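Local coordinates for protein diaminopropionate ammonia-lyase (Escherichia coli, PDB 4D9I) that catalyses the pyridoxal phosphate-dependent alpha,beta-elimination of both L- and D-diaminopropionate to pyruvate and ammonia, working as a homodimer of fold type II subunits, at residues Thr208-Ala213 / Gly238-Tyr243; Pro224-Leu229 / His254-Glu259; Asp189-Gly194 / Glu293-Gly298; Asn17-Pro22 / Leu302-Thr307; Gln148-Ala153 / Asp379-His384. All coordinates share one frame; numbering follows the deposited sequence.

Contact 1 (Thr208-Ala213 / Gly238-Tyr243); sequences TLADEA and GGVLGY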
# COMPACT_ATOMS: atom_id res chain seq x y z
N THR B 208 6.32 -26.60 10.94
CA THR B 208 4.89 -26.64 10.61
C THR B 208 4.54 -25.70 9.46
O THR B 208 3.75 -26.06 8.60
CB THR B 208 3.99 -26.32 11.84
OG1 THR B 208 3.98 -27.45 12.71
CG2 THR B 208 2.56 -26.02 11.45
N LEU B 209 5.13 -24.50 9.45
CA LEU B 209 4.83 -23.52 8.40
C LEU B 209 5.33 -24.02 7.06
O LEU B 209 4.72 -23.75 6.03
CB LEU B 209 5.36 -22.11 8.73
CG LEU B 209 6.85 -21.78 8.57
CD1 LEU B 209 7.15 -21.30 7.16
CD2 LEU B 209 7.28 -20.73 9.59
N ALA B 210 6.44 -24.75 7.07
CA ALA B 210 6.98 -25.32 5.84
C ALA B 210 6.14 -26.53 5.39
O ALA B 210 5.84 -26.67 4.18
CB ALA B 210 8.45 -25.72 6.03
N ASP B 211 5.75 -27.39 6.34
CA ASP B 211 4.85 -28.52 6.04
C ASP B 211 3.55 -28.02 5.38
O ASP B 211 3.14 -28.54 4.33
CB ASP B 211 4.54 -29.36 7.29
CG ASP B 211 3.66 -30.58 6.97
OD1 ASP B 211 4.23 -31.63 6.68
OD2 ASP B 211 2.42 -30.48 7.00
N GLU B 212 2.93 -27.01 5.98
CA GLU B 212 1.73 -26.39 5.41
C GLU B 212 1.96 -25.86 4.01
O GLU B 212 1.15 -26.11 3.11
CB GLU B 212 1.22 -25.24 6.28
CG GLU B 212 0.63 -25.64 7.62
CD GLU B 212 0.30 -24.43 8.47
OE1 GLU B 212 0.45 -23.28 7.94
OE2 GLU B 212 -0.12 -24.62 9.65
N ALA B 213 3.06 -25.13 3.82
CA ALA B 213 3.40 -24.54 2.52
C ALA B 213 3.60 -25.60 1.44
O ALA B 213 3.18 -25.39 0.31
CB ALA B 213 4.62 -23.62 2.62
N GLY B 238 17.07 -22.38 9.69
CA GLY B 238 17.58 -23.75 9.89
C GLY B 238 16.44 -24.76 9.89
O GLY B 238 16.47 -25.74 9.15
N GLY B 239 15.43 -24.50 10.72
CA GLY B 239 14.28 -25.39 10.86
C GLY B 239 13.52 -25.58 9.55
O GLY B 239 13.20 -26.71 9.16
N VAL B 240 13.26 -24.47 8.88
CA VAL B 240 12.50 -24.48 7.64
C VAL B 240 13.29 -25.06 6.45
O VAL B 240 12.76 -25.88 5.70
CB VAL B 240 11.95 -23.07 7.36
CG1 VAL B 240 11.37 -22.93 5.95
CG2 VAL B 240 10.88 -22.73 8.41
N LEU B 241 14.56 -24.66 6.29
CA LEU B 241 15.38 -25.19 5.19
C LEU B 241 15.62 -26.68 5.43
O LEU B 241 15.68 -27.48 4.49
CB LEU B 241 16.69 -24.40 5.00
CG LEU B 241 17.58 -24.86 3.82
CD1 LEU B 241 16.95 -24.60 2.45
CD2 LEU B 241 18.98 -24.27 3.88
N GLY B 242 15.72 -27.06 6.70
CA GLY B 242 15.91 -28.48 7.04
C GLY B 242 14.75 -29.31 6.52
O GLY B 242 14.96 -30.34 5.87
N TYR B 243 13.53 -28.84 6.78
CA TYR B 243 12.32 -29.52 6.31
C TYR B 243 12.25 -29.54 4.79
O TYR B 243 12.04 -30.59 4.20
CB TYR B 243 11.04 -28.88 6.87
CG TYR B 243 9.76 -29.48 6.28
CD1 TYR B 243 9.18 -28.98 5.11
CD2 TYR B 243 9.15 -30.57 6.89
CE1 TYR B 243 8.03 -29.55 4.58
CE2 TYR B 243 7.99 -31.13 6.37
CZ TYR B 243 7.43 -30.62 5.21
OH TYR B 243 6.28 -31.20 4.73

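Contact 2 (Pro224-Leu229 / His254-Glu259); sequences PTHVLL and HSIIVE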
# COMPACT_ATOMS: atom_id res chain seq x y z
N PRO B 224 8.63 -25.50 -5.76
CA PRO B 224 9.50 -24.32 -5.70
C PRO B 224 10.90 -24.61 -6.27
O PRO B 224 11.48 -25.68 -6.03
CB PRO B 224 9.57 -24.02 -4.21
CG PRO B 224 9.35 -25.34 -3.53
CD PRO B 224 8.58 -26.23 -4.48
N THR B 225 11.43 -23.65 -7.02
CA THR B 225 12.83 -23.68 -7.43
C THR B 225 13.72 -22.95 -6.42
O THR B 225 14.91 -23.28 -6.28
CB THR B 225 13.03 -23.01 -8.80
OG1 THR B 225 12.45 -21.70 -8.76
CG2 THR B 225 12.36 -23.83 -9.91
N HIS B 226 13.15 -21.95 -5.74
CA HIS B 226 13.88 -21.08 -4.80
C HIS B 226 13.16 -20.92 -3.50
O HIS B 226 11.94 -21.06 -3.45
CB HIS B 226 14.05 -19.67 -5.39
CG HIS B 226 14.89 -19.63 -6.63
ND1 HIS B 226 14.48 -20.15 -7.80
CD2 HIS B 226 16.16 -19.12 -6.85
CE1 HIS B 226 15.44 -19.99 -8.74
NE2 HIS B 226 16.48 -19.37 -8.15
N VAL B 227 13.92 -20.63 -2.44
CA VAL B 227 13.35 -20.11 -1.19
C VAL B 227 14.26 -19.02 -0.61
O VAL B 227 15.50 -19.17 -0.58
CB VAL B 227 13.03 -21.23 -0.17
CG1 VAL B 227 14.28 -21.99 0.28
CG2 VAL B 227 12.27 -20.67 1.04
N LEU B 228 13.64 -17.90 -0.23
CA LEU B 228 14.34 -16.85 0.47
C LEU B 228 13.96 -16.93 1.93
O LEU B 228 12.77 -16.95 2.28
CB LEU B 228 14.02 -15.46 -0.12
CG LEU B 228 14.95 -15.12 -1.32
CD1 LEU B 228 14.53 -15.88 -2.57
CD2 LEU B 228 14.99 -13.62 -1.61
N LEU B 229 14.97 -16.99 2.78
CA LEU B 229 14.75 -17.13 4.20
C LEU B 229 15.53 -16.05 4.95
O LEU B 229 16.77 -16.05 4.95
CB LEU B 229 15.18 -18.55 4.66
CG LEU B 229 14.38 -19.74 4.11
CD1 LEU B 229 15.06 -21.08 4.44
CD2 LEU B 229 12.95 -19.72 4.65
N HIS B 254 17.17 -23.82 -4.60
CA HIS B 254 18.07 -22.68 -4.55
C HIS B 254 17.67 -21.81 -3.39
O HIS B 254 16.76 -21.00 -3.50
CB HIS B 254 18.08 -21.92 -5.87
CG HIS B 254 19.16 -20.87 -5.95
ND1 HIS B 254 20.02 -20.80 -6.97
CD2 HIS B 254 19.50 -19.83 -5.08
CE1 HIS B 254 20.87 -19.78 -6.78
NE2 HIS B 254 20.56 -19.19 -5.61
N SER B 255 18.33 -22.02 -2.26
CA SER B 255 17.96 -21.33 -1.04
C SER B 255 18.86 -20.14 -0.83
O SER B 255 20.09 -20.23 -0.96
CB SER B 255 18.04 -22.28 0.17
OG SER B 255 19.33 -22.86 0.27
N ILE B 256 18.24 -19.03 -0.45
CA ILE B 256 18.93 -17.78 -0.25
C ILE B 256 18.60 -17.27 1.15
O ILE B 256 17.44 -17.02 1.47
CB ILE B 256 18.50 -16.72 -1.30
CG1 ILE B 256 18.78 -17.22 -2.73
CG2 ILE B 256 19.25 -15.43 -1.08
CD1 ILE B 256 17.87 -16.60 -3.78
N ILE B 257 19.64 -17.12 1.97
CA ILE B 257 19.52 -16.60 3.34
C ILE B 257 19.72 -15.09 3.28
O ILE B 257 20.66 -14.60 2.63
CB ILE B 257 20.59 -17.25 4.24
CG1 ILE B 257 20.66 -18.77 4.00
CG2 ILE B 257 20.33 -16.92 5.71
CD1 ILE B 257 19.34 -19.51 4.11
N VAL B 258 18.82 -14.35 3.92
CA VAL B 258 18.82 -12.91 3.84
C VAL B 258 19.04 -12.25 5.21
O VAL B 258 18.29 -12.50 6.16
CB VAL B 258 17.49 -12.42 3.21
CG1 VAL B 258 17.52 -10.90 3.06
CG2 VAL B 258 17.29 -13.09 1.87
N GLU B 259 20.03 -11.37 5.28
CA GLU B 259 20.33 -10.63 6.49
C GLU B 259 20.60 -9.15 6.23
O GLU B 259 21.18 -8.79 5.22
CB GLU B 259 21.55 -11.23 7.21
CG GLU B 259 21.34 -12.61 7.77
CD GLU B 259 22.59 -13.15 8.41
OE1 GLU B 259 23.62 -13.26 7.70
OE2 GLU B 259 22.56 -13.42 9.62

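Contact 3 (Asp189-Gly194 / Glu293-Gly298); sequences DTAWEG and EPNPLG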
# COMPACT_ATOMS: atom_id res chain seq x y z
N ASP B 189 15.27 -18.90 21.79
CA ASP B 189 15.23 -19.48 20.46
C ASP B 189 16.60 -19.59 19.79
O ASP B 189 16.71 -19.65 18.59
CB ASP B 189 14.23 -18.72 19.57
CG ASP B 189 14.55 -17.21 19.45
OD1 ASP B 189 15.17 -16.62 20.38
OD2 ASP B 189 14.11 -16.62 18.44
N THR B 190 17.65 -19.61 20.59
CA THR B 190 18.96 -19.90 20.07
C THR B 190 19.62 -20.92 21.00
O THR B 190 19.13 -21.15 22.10
CB THR B 190 19.81 -18.63 19.92
OG1 THR B 190 20.90 -18.90 19.03
CG2 THR B 190 20.32 -18.15 21.29
N ALA B 191 20.71 -21.52 20.54
CA ALA B 191 21.43 -22.53 21.31
C ALA B 191 22.81 -22.01 21.70
O ALA B 191 23.32 -21.09 21.09
CB ALA B 191 21.56 -23.80 20.49
N TRP B 192 23.36 -22.60 22.76
CA TRP B 192 24.78 -22.46 23.10
C TRP B 192 25.19 -23.73 23.82
O TRP B 192 24.38 -24.65 23.95
CB TRP B 192 25.03 -21.22 23.95
CG TRP B 192 24.16 -21.10 25.19
CD1 TRP B 192 24.45 -21.55 26.48
CD2 TRP B 192 22.83 -20.46 25.30
NE1 TRP B 192 23.43 -21.25 27.34
CE2 TRP B 192 22.42 -20.60 26.70
CE3 TRP B 192 21.96 -19.82 24.40
CZ2 TRP B 192 21.21 -20.12 27.17
CZ3 TRP B 192 20.74 -19.34 24.88
CH2 TRP B 192 20.37 -19.48 26.24
N GLU B 193 26.44 -23.79 24.28
CA GLU B 193 26.91 -24.99 24.97
C GLU B 193 26.15 -25.17 26.26
O GLU B 193 26.09 -24.27 27.10
CB GLU B 193 28.42 -24.92 25.24
CG GLU B 193 29.26 -25.29 24.03
CD GLU B 193 30.71 -25.57 24.37
OE1 GLU B 193 31.02 -25.99 25.51
OE2 GLU B 193 31.55 -25.37 23.47
N GLY B 194 25.56 -26.35 26.41
CA GLY B 194 24.77 -26.66 27.59
C GLY B 194 23.29 -26.36 27.41
O GLY B 194 22.48 -26.69 28.29
N GLU B 293 25.63 -14.23 17.75
CA GLU B 293 26.39 -15.29 17.10
C GLU B 293 25.31 -16.12 16.43
O GLU B 293 24.17 -16.11 16.89
CB GLU B 293 27.11 -16.13 18.16
CG GLU B 293 28.47 -16.68 17.74
CD GLU B 293 29.20 -17.37 18.89
N PRO B 294 25.64 -16.82 15.33
CA PRO B 294 24.62 -17.72 14.78
C PRO B 294 24.23 -18.84 15.77
O PRO B 294 25.06 -19.30 16.55
CB PRO B 294 25.28 -18.32 13.54
CG PRO B 294 26.43 -17.42 13.22
CD PRO B 294 26.88 -16.84 14.53
N ASN B 295 22.96 -19.23 15.75
CA ASN B 295 22.48 -20.42 16.44
C ASN B 295 23.23 -21.63 15.85
O ASN B 295 23.07 -21.92 14.67
CB ASN B 295 20.96 -20.52 16.21
CG ASN B 295 20.34 -21.81 16.73
OD1 ASN B 295 21.02 -22.74 17.16
ND2 ASN B 295 19.01 -21.87 16.68
N PRO B 296 24.05 -22.32 16.66
CA PRO B 296 24.81 -23.47 16.13
C PRO B 296 23.94 -24.56 15.49
O PRO B 296 24.37 -25.21 14.53
CB PRO B 296 25.54 -24.04 17.37
CG PRO B 296 25.47 -22.97 18.40
CD PRO B 296 24.30 -22.09 18.10
N LEU B 297 22.74 -24.77 16.03
CA LEU B 297 21.81 -25.76 15.46
C LEU B 297 21.39 -25.35 14.05
O LEU B 297 21.35 -26.19 13.14
CB LEU B 297 20.60 -25.97 16.36
CG LEU B 297 20.82 -26.56 17.75
CD1 LEU B 297 19.57 -26.38 18.60
CD2 LEU B 297 21.24 -28.02 17.71
N GLY B 298 21.11 -24.06 13.87
CA GLY B 298 20.73 -23.53 12.58
C GLY B 298 21.91 -23.43 11.62
O GLY B 298 21.77 -23.75 10.45
O HOH W 1 22.96 -17.53 18.86

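Contact 4 (Asn17-Pro22 / Leu302-Thr307); sequences NGETSP and LRNCAT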
# COMPACT_ATOMS: atom_id res chain seq x y z
N ASN B 17 27.53 -28.85 1.27
CA ASN B 17 27.81 -30.27 1.05
C ASN B 17 26.56 -31.13 0.89
O ASN B 17 26.66 -32.33 0.60
CB ASN B 17 28.76 -30.84 2.12
CG ASN B 17 28.17 -30.83 3.53
OD1 ASN B 17 27.04 -30.42 3.75
ND2 ASN B 17 28.96 -31.28 4.49
N GLY B 18 25.40 -30.50 1.05
CA GLY B 18 24.12 -31.17 0.89
C GLY B 18 23.82 -32.26 1.91
O GLY B 18 22.98 -33.12 1.65
N GLU B 19 24.52 -32.25 3.04
CA GLU B 19 24.23 -33.15 4.16
C GLU B 19 22.95 -32.65 4.83
O GLU B 19 22.92 -31.57 5.41
CB GLU B 19 25.41 -33.22 5.17
CG GLU B 19 25.08 -33.82 6.55
CD GLU B 19 26.32 -34.17 7.39
OE1 GLU B 19 26.26 -34.06 8.64
OE2 GLU B 19 27.35 -34.58 6.82
N THR B 20 21.87 -33.43 4.69
CA THR B 20 20.60 -33.09 5.34
C THR B 20 20.68 -33.45 6.84
O THR B 20 21.68 -34.02 7.31
CB THR B 20 19.42 -33.81 4.67
OG1 THR B 20 19.54 -35.21 4.88
CG2 THR B 20 19.40 -33.55 3.17
N SER B 21 19.61 -33.11 7.58
CA SER B 21 19.53 -33.31 9.02
C SER B 21 18.31 -34.17 9.39
O SER B 21 17.17 -33.72 9.24
CB SER B 21 19.43 -31.94 9.72
OG SER B 21 19.13 -32.06 11.11
N PRO B 22 18.53 -35.40 9.86
CA PRO B 22 17.40 -36.23 10.31
C PRO B 22 16.62 -35.58 11.46
O PRO B 22 15.43 -35.84 11.60
CB PRO B 22 18.07 -37.52 10.80
CG PRO B 22 19.37 -37.58 10.06
CD PRO B 22 19.81 -36.15 9.94
N LEU B 302 22.47 -24.52 7.57
CA LEU B 302 22.70 -23.49 6.56
C LEU B 302 24.06 -23.67 5.87
O LEU B 302 24.15 -23.59 4.64
CB LEU B 302 22.59 -22.09 7.17
CG LEU B 302 21.28 -21.78 7.90
CD1 LEU B 302 21.29 -20.35 8.45
CD2 LEU B 302 20.08 -22.00 6.99
N ARG B 303 25.10 -23.90 6.66
CA ARG B 303 26.44 -24.14 6.13
C ARG B 303 26.41 -25.34 5.17
O ARG B 303 27.02 -25.30 4.10
CB ARG B 303 27.41 -24.41 7.29
CG ARG B 303 28.86 -24.58 6.90
CD ARG B 303 29.57 -25.44 7.95
NE ARG B 303 30.48 -26.37 7.29
CZ ARG B 303 31.78 -26.15 7.11
NH1 ARG B 303 32.35 -25.05 7.58
NH2 ARG B 303 32.51 -27.05 6.48
N ASN B 304 25.70 -26.40 5.57
CA ASN B 304 25.54 -27.59 4.75
C ASN B 304 24.70 -27.42 3.49
O ASN B 304 25.07 -27.91 2.43
CB ASN B 304 24.95 -28.73 5.57
CG ASN B 304 25.94 -29.31 6.55
OD1 ASN B 304 27.07 -28.85 6.67
ND2 ASN B 304 25.51 -30.34 7.27
N CYS B 305 23.59 -26.71 3.62
CA CYS B 305 22.51 -26.81 2.64
C CYS B 305 22.08 -25.50 1.95
O CYS B 305 21.41 -25.55 0.92
CB CYS B 305 21.30 -27.48 3.29
SG CYS B 305 21.49 -29.25 3.49
N ALA B 306 22.44 -24.35 2.52
CA ALA B 306 22.09 -23.06 1.90
C ALA B 306 22.87 -22.83 0.61
O ALA B 306 24.05 -23.12 0.53
CB ALA B 306 22.34 -21.92 2.87
N THR B 307 22.21 -22.28 -0.41
CA THR B 307 22.90 -22.08 -1.68
C THR B 307 23.70 -20.79 -1.63
O THR B 307 24.86 -20.76 -2.03
CB THR B 307 21.92 -22.06 -2.87
OG1 THR B 307 20.95 -23.11 -2.71
CG2 THR B 307 22.68 -22.24 -4.20

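Contact 5 (Gln148-Ala153 / Asp379-His384); sequences QERVDA and DTDVKH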
# COMPACT_ATOMS: atom_id res chain seq x y z
N GLN B 148 7.02 0.21 22.70
CA GLN B 148 6.03 0.09 23.77
C GLN B 148 4.89 -0.87 23.43
O GLN B 148 4.40 -1.59 24.30
CB GLN B 148 5.46 1.47 24.13
CG GLN B 148 4.71 1.52 25.45
CD GLN B 148 5.62 1.37 26.64
OE1 GLN B 148 5.60 0.35 27.33
NE2 GLN B 148 6.44 2.39 26.89
N GLU B 149 4.48 -0.88 22.16
CA GLU B 149 3.42 -1.78 21.72
C GLU B 149 3.76 -3.24 21.94
O GLU B 149 2.90 -4.03 22.32
CB GLU B 149 3.07 -1.55 20.24
CG GLU B 149 1.85 -2.34 19.80
CD GLU B 149 1.52 -2.19 18.31
OE1 GLU B 149 2.15 -1.36 17.63
OE2 GLU B 149 0.62 -2.90 17.84
N ARG B 150 5.01 -3.61 21.68
CA ARG B 150 5.43 -5.00 21.82
C ARG B 150 5.50 -5.40 23.31
O ARG B 150 5.12 -6.52 23.68
CB ARG B 150 6.75 -5.24 21.10
CG ARG B 150 6.68 -5.10 19.59
CD ARG B 150 8.04 -5.32 18.95
NE ARG B 150 7.89 -5.47 17.51
CZ ARG B 150 8.48 -4.72 16.58
NH1 ARG B 150 9.32 -3.75 16.91
NH2 ARG B 150 8.24 -4.97 15.31
N VAL B 151 5.95 -4.47 24.14
CA VAL B 151 5.93 -4.61 25.60
C VAL B 151 4.50 -4.89 26.05
O VAL B 151 4.22 -5.87 26.73
CB VAL B 151 6.46 -3.34 26.31
CG1 VAL B 151 6.26 -3.41 27.81
CG2 VAL B 151 7.92 -3.10 25.95
N ASP B 152 3.59 -4.02 25.60
CA ASP B 152 2.19 -4.12 25.94
C ASP B 152 1.53 -5.42 25.47
O ASP B 152 0.69 -5.98 26.18
CB ASP B 152 1.44 -2.85 25.47
CG ASP B 152 1.79 -1.62 26.31
OD1 ASP B 152 2.42 -1.78 27.37
OD2 ASP B 152 1.45 -0.47 25.91
N ALA B 153 1.93 -5.92 24.30
CA ALA B 153 1.42 -7.20 23.77
C ALA B 153 1.72 -8.33 24.74
O ALA B 153 0.91 -9.22 24.96
CB ALA B 153 2.01 -7.52 22.41
N ASP B 379 2.24 -6.34 10.95
CA ASP B 379 2.56 -5.04 11.53
C ASP B 379 2.60 -5.11 13.06
O ASP B 379 1.75 -4.53 13.76
CB ASP B 379 1.56 -3.98 11.04
CG ASP B 379 0.11 -4.39 11.27
OD1 ASP B 379 -0.15 -5.57 11.57
OD2 ASP B 379 -0.77 -3.53 11.13
N THR B 380 3.60 -5.81 13.59
CA THR B 380 3.73 -5.96 15.01
C THR B 380 4.05 -4.63 15.71
O THR B 380 3.82 -4.49 16.89
CB THR B 380 4.76 -7.05 15.35
OG1 THR B 380 5.99 -6.73 14.69
CG2 THR B 380 4.26 -8.41 14.86
N ASP B 381 4.59 -3.67 14.96
CA ASP B 381 4.79 -2.30 15.41
C ASP B 381 4.00 -1.39 14.43
O ASP B 381 4.52 -1.04 13.37
CB ASP B 381 6.28 -1.94 15.41
CG ASP B 381 6.55 -0.50 15.83
OD1 ASP B 381 5.64 0.35 15.82
OD2 ASP B 381 7.71 -0.18 16.15
N VAL B 382 2.77 -1.03 14.79
CA VAL B 382 1.90 -0.33 13.84
C VAL B 382 2.40 1.09 13.51
O VAL B 382 2.16 1.59 12.39
CB VAL B 382 0.41 -0.32 14.26
CG1 VAL B 382 -0.12 -1.74 14.41
CG2 VAL B 382 0.20 0.47 15.55
N LYS B 383 3.08 1.71 14.48
CA LYS B 383 3.67 3.03 14.33
C LYS B 383 4.70 2.99 13.20
O LYS B 383 4.61 3.74 12.24
CB LYS B 383 4.35 3.46 15.64
CG LYS B 383 4.60 4.94 15.78
CD LYS B 383 4.93 5.26 17.24
CE LYS B 383 5.30 6.72 17.45
NZ LYS B 383 6.35 7.15 16.47
N HIS B 384 5.67 2.09 13.34
CA HIS B 384 6.72 1.89 12.34
C HIS B 384 6.16 1.45 11.00
O HIS B 384 6.61 1.91 9.91
CB HIS B 384 7.73 0.88 12.90
CG HIS B 384 8.84 0.52 11.95
ND1 HIS B 384 9.86 1.35 11.67
CD2 HIS B 384 9.05 -0.64 11.20
CE1 HIS B 384 10.68 0.76 10.78
NE2 HIS B 384 10.18 -0.46 10.49
O HOH W 2 3.90 0.72 17.63
O HOH W 3 0.57 -4.73 16.01
O HOH W 4 9.89 -1.47 15.37

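Contact 1 (Thr208-Ala213 / Gly238-Tyr243)
Tyr243 carries CG anti to the backbone N (chi1 174°), as does Asp211, which directs both side chains into the gap between two neighbouring helices, where OH and CZ of the tyrosine come up against CA and OD1 of the aspartate. The pair belongs to the helical layer of a fold type II enzyme: helix 208-220 precedes strand 226-230 in the chain and helix 235-248 follows it, the latter packing on Leu229, and the short segments run in roughly the same direction, 37° apart, with their axes 8.9 Å from each other at closest approach. Ala210 sits where the backbones come nearest. Its CB touches CD1 of Tyr243 at 3.5 Å, approaching the ring obliquely, and meets CG1 of Val240 at 4.0 Å. One residue earlier, Leu209 crosses Val240 at about a right angle, CG against CG2 at 4.1 Å. The tyrosine lies over the turn of helix that follows Ala210, with the backbone N of Asp211 above one ring face, 3.6 Å from the plane and offset toward the rim. An alanine in place of Tyr243 would probably leave a gap beside Ala210 and over the Asp211 backbone, and would deprive the carboxylate of its hydroxyl neighbour. That carboxylate has its stronger partner elsewhere: OD2 forms a salt bridge with Arg33 of helix 26-36, the helix whose Gln26 and Ala29 also touch the tyrosine. Across the contact itself the polar link is slight, a weak hydrogen bond at most between Tyr243 OH and Asp211 OD1, 2.9 Å apart, with carboxylate and ring planes turned 69° from one another.

Contact 2 (Pro224-Leu229 / His254-Glu259)
Leu228 and Ile256 form the apolar centre, lying side by side and pointing the same way, with their CD1 methyls 3.6 Å apart. Further along the same face, Leu228 CD2 meets Val258 CG2 at 4.2 Å. On the face shared by Val227, Leu229, Ser255 and Ile257, CG1 of Val227 rests against CB of Ser255 at 3.8 Å. The strands are parallel and in register from His226-His254 to Leu229-Ile257. Five backbone hydrogen bonds join them; the shortest, from Ile256 N to Val227 O, is 2.7 Å and meets its carbonyl almost head-on. Toward the beginning of the strands the contact turns polar. CB of His254 sits over one face of the His226 ring, 3.9 Å from its centroid, a CH-pi contact, while the two imidazoles, planes 24° apart, are slid so far that they barely overlap. Thr225 OG1 lies in the plane of the His226 ring and is hydrogen-bonded to ND1 at 2.7 Å, which helps to set the ring's rotation; NE2 of His254 is hydrogen-bonded to Gln308. The strands bracket a beta-alpha-beta crossover through helix 235-248, which packs on Leu229 and Ser255, and strands 370-375 and 308-312 continue the sheet on the outer sides of 226-230 and 254-260.

Contact 3 (Asp189-Gly194 / Glu293-Gly298)
Asp189 opens the segment beside Asn295, its carbonyl O 3.7 Å from ND2 of that residue, too long to satisfy the amide. Its own side chain turns toward the probable active-site pocket, where OD2 is hydrogen-bonded to a Tris molecule probably taken up from the crystallisation liquor. Thr190 follows, and its side chain slides past that of Asn295 in the opposite direction. With OG1 anti to the backbone N (chi1 -162°), the hydroxyl comes within 3.3 Å of Asn295 CB and shares a water with the carbonyl of Glu293; the water lies 2.5 Å from Thr190 OG1 and donates to Glu293 O. The residue facing these two is the N-cap of helix 296-305: Asn295 OD1 accepts from Leu297 N at 2.9 Å, the donor standing above the plane of the amide rather than within it, and the bond is bent, with an N-H...O angle of 133°. An alanine at Asn295 would probably leave the Leu297 N-H at the helix start without its acceptor and open a gap beside the Ala191 methyl. Ala191 then fills the angle between the cap and the first turn. Its CB touches the capping oxygen at 3.5 Å and Leu297 CD1 at 3.8 Å, while its carbonyl O lies 3.3 Å from Pro296 CD. Pro199 of helix 197-206 packs on the same methyl, and Met203 of that helix touches both Asn295 and Leu297. Two polar atoms buried here, Ala191 N and Asn295 ND2, find no partner in the model.

Contact 4 (Asn17-Pro22 / Leu302-Thr307)
Asn304, in the last turn of helix 296-305, takes the N-terminal 17-22 segment onto the C-terminal end of the helix, and the segment folds there into an Asx turn. The carbonyl O of Asn304 accepts two backbone donors: Asn17 N at 2.9 Å, in the carbonyl plane on a lone pair, and Gly18 N at 3.0 Å from above that plane. Within the turn, Asn17 OD1 accepts from Glu19 N at 3.2 Å; the bond is straight at the hydrogen, 167°, yet the donor stands well above the amide plane. The same oxygen presses against CB and CG of Asn304, and the two amides cross with planes 56° apart. Their OD1 atoms, both acceptors, are 3.3 Å from each other, which is probably unfavourable. ND2 of Asn304 instead turns to Glu19, giving only a weak hydrogen bond to its carbonyl O at 3.4 Å, while the Glu19 side chain runs alongside that of Asn304. Gly18 has positive phi (66°), a conformation that favours glycine. Val245 of helix 235-248 and Pro250 pack on both Thr20 and Cys305. The sulfur of Cys305, anti to its own carbonyl carbon, ends 3.3 Å from Glu19 O.

Contact 5 (Gln148-Ala153 / Asp379-His384)
The N-terminus of helix 382-389 meets the start of helix 148-155 at the surface, and Glu149 and Arg150 reach across to the residues that begin the C-terminal helix. Asp381 is the N-cap there, with OD1 accepting from His384 N in a straight bond of 3.0 Å, met from above the carboxylate plane. Glu149 supplies a second acceptor for the same helix end. Its chain is extended, with CG anti to the backbone N (chi1 -173°), and OE1 takes the Val382 N-H at 2.9 Å on the syn side, close to the carboxylate plane, while CG2 of Val382 lies against that oxygen. Arg150 uses its guanidinium in two ways. At the edge, NH2 donates in plane to Thr380 OG1 at 2.9 Å, a hydroxyl also hydrogen-bonded to Glu377; over one face sits CB of Asp381, 3.5 Å above the plane. The Asp381 carboxylate is turned nearly perpendicular to the guanidinium, and OD2 is 4.0 Å from NH1: a long salt bridge of charge alone, in which no N-H points at the oxygen. Water completes that pairing, accepting from Arg150 NH1 and donating to Asp381 OD2. Another water donates to both Glu149 OE1 and Asp381 OD1, like charges 4.3 Å apart, and a third joins Glu149 OE2 to the carbonyl of Asp379. Two carboxylates at a helix N-terminus would probably be steadied by the N-H groups of the first turn that they accept from, by the shared water and by the positive charge of Arg150, which is likely to offset part of their mutual repulsion.

Contacts 1, 2 and 4 form one continuous block. Leu241 of contact 1 ties it together: its CD1 packs on Ser255 CB at 3.4 Å, its CB on Leu229 CD1, and its CD2 on Leu302 and Ala306. Contacts 2 and 4 are also joined by a probable hydrogen bond between Ser255 N and Thr307 OG1, 2.9 Å long. Contacts 3 and 4 grip opposite ends of helix 296-305, their centres about 16 Å apart. Contact 5 stands apart, its centre about 35 Å from that of contact 4. Contacts 3 and 5 both approach Asp120, the inferred proton acceptor for the L-isomer: the side chain of Asp189 is about 7 Å from it and that of Arg150 about 6 Å.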